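Long-range contact in D-glyceraldehyde dehydrogenase (NADP(+)) (Thermoplasma acidophilum, PDB 5IZD), which oxidises D-glyceraldehyde to glycerate with NADP(+) in the non-phosphorylated Entner-Doudoroff pathway, working as a homotetramer: residues V289-Y294 / K391-E396. Sequence-based numbering, arbitrary orientation.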
loop_
_atom_site.group_PDB
_atom_site.type_symbol
_atom_site.label_atom_id
_atom_site.label_comp_id
_atom_site.label_asym_id
_atom_site.label_seq_id
_atom_site.Cartn_x
_atom_site.Cartn_y
_atom_site.Cartn_z
ATOM N N VAL A 289 34.325 -7.490 -18.288
ATOM C CA VAL A 289 34.236 -6.684 -19.483
ATOM C C VAL A 289 34.150 -7.576 -20.732
ATOM O O VAL A 289 34.829 -8.604 -20.882
ATOM C CB VAL A 289 35.407 -5.705 -19.591
ATOM C CG1 VAL A 289 35.221 -4.742 -20.737
ATOM C CG2 VAL A 289 35.579 -4.913 -18.285
ATOM N N HIS A 290 33.315 -7.176 -21.650
ATOM C CA HIS A 290 33.157 -7.983 -22.839
ATOM C C HIS A 290 34.477 -8.078 -23.597
ATOM O O HIS A 290 35.198 -7.081 -23.737
ATOM C CB HIS A 290 32.009 -7.427 -23.678
ATOM C CG HIS A 290 31.581 -8.325 -24.783
ATOM N ND1 HIS A 290 32.388 -8.586 -25.863
ATOM C CD2 HIS A 290 30.431 -9.000 -24.998
ATOM C CE1 HIS A 290 31.752 -9.394 -26.709
ATOM N NE2 HIS A 290 30.561 -9.660 -26.209
ATOM N N GLU A 291 34.813 -9.303 -24.016
ATOM C CA GLU A 291 36.047 -9.591 -24.798
ATOM C C GLU A 291 36.391 -8.644 -25.962
ATOM O O GLU A 291 37.557 -8.378 -26.214
ATOM C CB GLU A 291 36.065 -11.051 -25.314
ATOM C CG GLU A 291 34.960 -11.438 -26.318
ATOM C CD GLU A 291 35.023 -12.905 -26.774
ATOM O OE1 GLU A 291 34.393 -13.243 -27.807
ATOM O OE2 GLU A 291 35.687 -13.741 -26.114
ATOM N N ASP A 292 35.387 -8.212 -26.720
ATOM C CA ASP A 292 35.544 -7.210 -27.806
ATOM C C ASP A 292 36.209 -5.876 -27.360
ATOM O O ASP A 292 36.905 -5.241 -28.146
ATOM C CB ASP A 292 34.178 -6.883 -28.439
ATOM C CG ASP A 292 33.515 -8.094 -29.197
ATOM O OD1 ASP A 292 34.124 -9.185 -29.294
ATOM O OD2 ASP A 292 32.370 -7.939 -29.680
ATOM N N ILE A 293 35.981 -5.447 -26.121
ATOM C CA ILE A 293 36.448 -4.144 -25.649
ATOM C C ILE A 293 37.375 -4.198 -24.394
ATOM O O ILE A 293 37.787 -3.155 -23.929
ATOM C CB ILE A 293 35.281 -3.146 -25.342
ATOM C CG1 ILE A 293 34.272 -3.771 -24.393
ATOM C CG2 ILE A 293 34.587 -2.680 -26.607
ATOM C CD1 ILE A 293 33.432 -2.792 -23.603
ATOM N N TYR A 294 37.654 -5.391 -23.868
ATOM C CA TYR A 294 38.437 -5.604 -22.673
ATOM C C TYR A 294 39.797 -4.888 -22.766
ATOM O O TYR A 294 40.182 -4.209 -21.819
ATOM C CB TYR A 294 38.616 -7.109 -22.410
ATOM C CG TYR A 294 39.465 -7.467 -21.204
ATOM C CD1 TYR A 294 40.861 -7.510 -21.307
ATOM C CD2 TYR A 294 38.900 -7.732 -19.971
ATOM C CE1 TYR A 294 41.662 -7.810 -20.213
ATOM C CE2 TYR A 294 39.698 -8.017 -18.846
ATOM C CZ TYR A 294 41.063 -8.073 -18.982
ATOM O OH TYR A 294 41.902 -8.333 -17.920
ATOM N N LYS A 391 37.367 -11.443 -18.699
ATOM C CA LYS A 391 36.599 -11.311 -19.957
ATOM C C LYS A 391 35.274 -12.006 -19.824
ATOM O O LYS A 391 35.163 -12.973 -19.072
ATOM C CB LYS A 391 37.311 -11.939 -21.145
ATOM C CG LYS A 391 38.506 -11.147 -21.634
ATOM C CD LYS A 391 39.365 -11.895 -22.651
ATOM C CE LYS A 391 40.678 -11.163 -22.796
ATOM N NZ LYS A 391 41.417 -11.798 -23.915
ATOM N N ILE A 392 34.277 -11.497 -20.538
ATOM C CA ILE A 392 33.072 -12.242 -20.796
ATOM C C ILE A 392 32.691 -12.183 -22.314
ATOM O O ILE A 392 33.190 -11.324 -23.070
ATOM C CB ILE A 392 31.888 -11.752 -19.944
ATOM C CG1 ILE A 392 31.620 -10.264 -20.234
ATOM C CG2 ILE A 392 32.101 -12.065 -18.458
ATOM C CD1 ILE A 392 30.381 -9.695 -19.594
ATOM N N SER A 393 31.802 -13.107 -22.731
ATOM C CA SER A 393 31.366 -13.241 -24.144
ATOM C C SER A 393 29.883 -13.674 -24.392
ATOM O O SER A 393 29.449 -13.730 -25.537
ATOM C CB SER A 393 32.283 -14.226 -24.869
ATOM O OG SER A 393 32.170 -15.514 -24.304
ATOM N N SER A 394 29.139 -13.970 -23.331
ATOM C CA SER A 394 27.721 -14.208 -23.432
ATOM C C SER A 394 26.978 -13.665 -22.225
ATOM O O SER A 394 27.522 -13.541 -21.108
ATOM C CB SER A 394 27.445 -15.703 -23.674
ATOM O OG SER A 394 27.139 -16.415 -22.508
ATOM N N VAL A 395 25.726 -13.323 -22.479
ATOM C CA VAL A 395 24.804 -12.787 -21.492
ATOM C C VAL A 395 24.509 -13.801 -20.399
ATOM O O VAL A 395 24.499 -13.448 -19.216
ATOM C CB VAL A 395 23.469 -12.353 -22.168
ATOM C CG1 VAL A 395 22.452 -11.938 -21.124
ATOM C CG2 VAL A 395 23.741 -11.168 -23.105
ATOM N N GLU A 396 24.216 -15.046 -20.800
ATOM C CA GLU A 396 23.980 -16.117 -19.818
ATOM C C GLU A 396 25.195 -16.281 -18.886
ATOM O O GLU A 396 25.012 -16.505 -17.701
ATOM C CB GLU A 396 23.686 -17.487 -20.468
HETATM O O HOH W 1 28.855 -11.139 -27.635
#
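His290 CG is anti to the backbone N (chi1 -169°), and with chi2 at -68° one face of the imidazole, toward its rim, meets the carbonyl oxygen of Ile392. That oxygen stands 3.8 Å from His290 CG. Tyr294 also carries CG anti to its N (178°), and its ring receives the aliphatic chain of Lys391 at about a right angle: Lys391 CG lies 4.1 Å from the centroid of the Tyr294 ring, over the face, a CH-pi contact, and CE approaches CD1. Two backbone hydrogen bonds fix the register. Ile392 N donates to Val289 O at 3.0 Å, well above the carbonyl plane, whereas Glu291 N reaches Ile392 O at 2.8 Å almost in line with the C=O bond. The bridges Val289-Lys391 and His290-Ile392 show the ends of two parallel neighbours, strands 284-290 and 386-392, in the seven-stranded sheet of the aldehyde dehydrogenase fold, far from the cofactor. Here both segments leave the sheet for helices 294-305 and 395-403, the latter capped by Ser394 OG on Glu397 N. The turn after His290 is tied back to its ring, since Asp292 N donates to His290 ND1 at 3.1 Å, close to the ring plane. ND1 accepts this bond and is therefore probably unprotonated; His290 NE2, also at the ring edge, lies 2.7 Å from the O of a water, which makes a weak second bond to Ser393 O. The His290 ring also meets Trp257 edge-to-face. An alanine in place of His290 would probably leave Asp292 N and this water without their ring partner, and deprive Trp257 of its aromatic mate. On the exposed side, the Glu291 carboxylate packs against Ser393 CB, with CD 3.6 Å from it, while Glu291 OE2 and Lys391 NZ remain 6.4 Å apart, so any attraction between them is probably long-range.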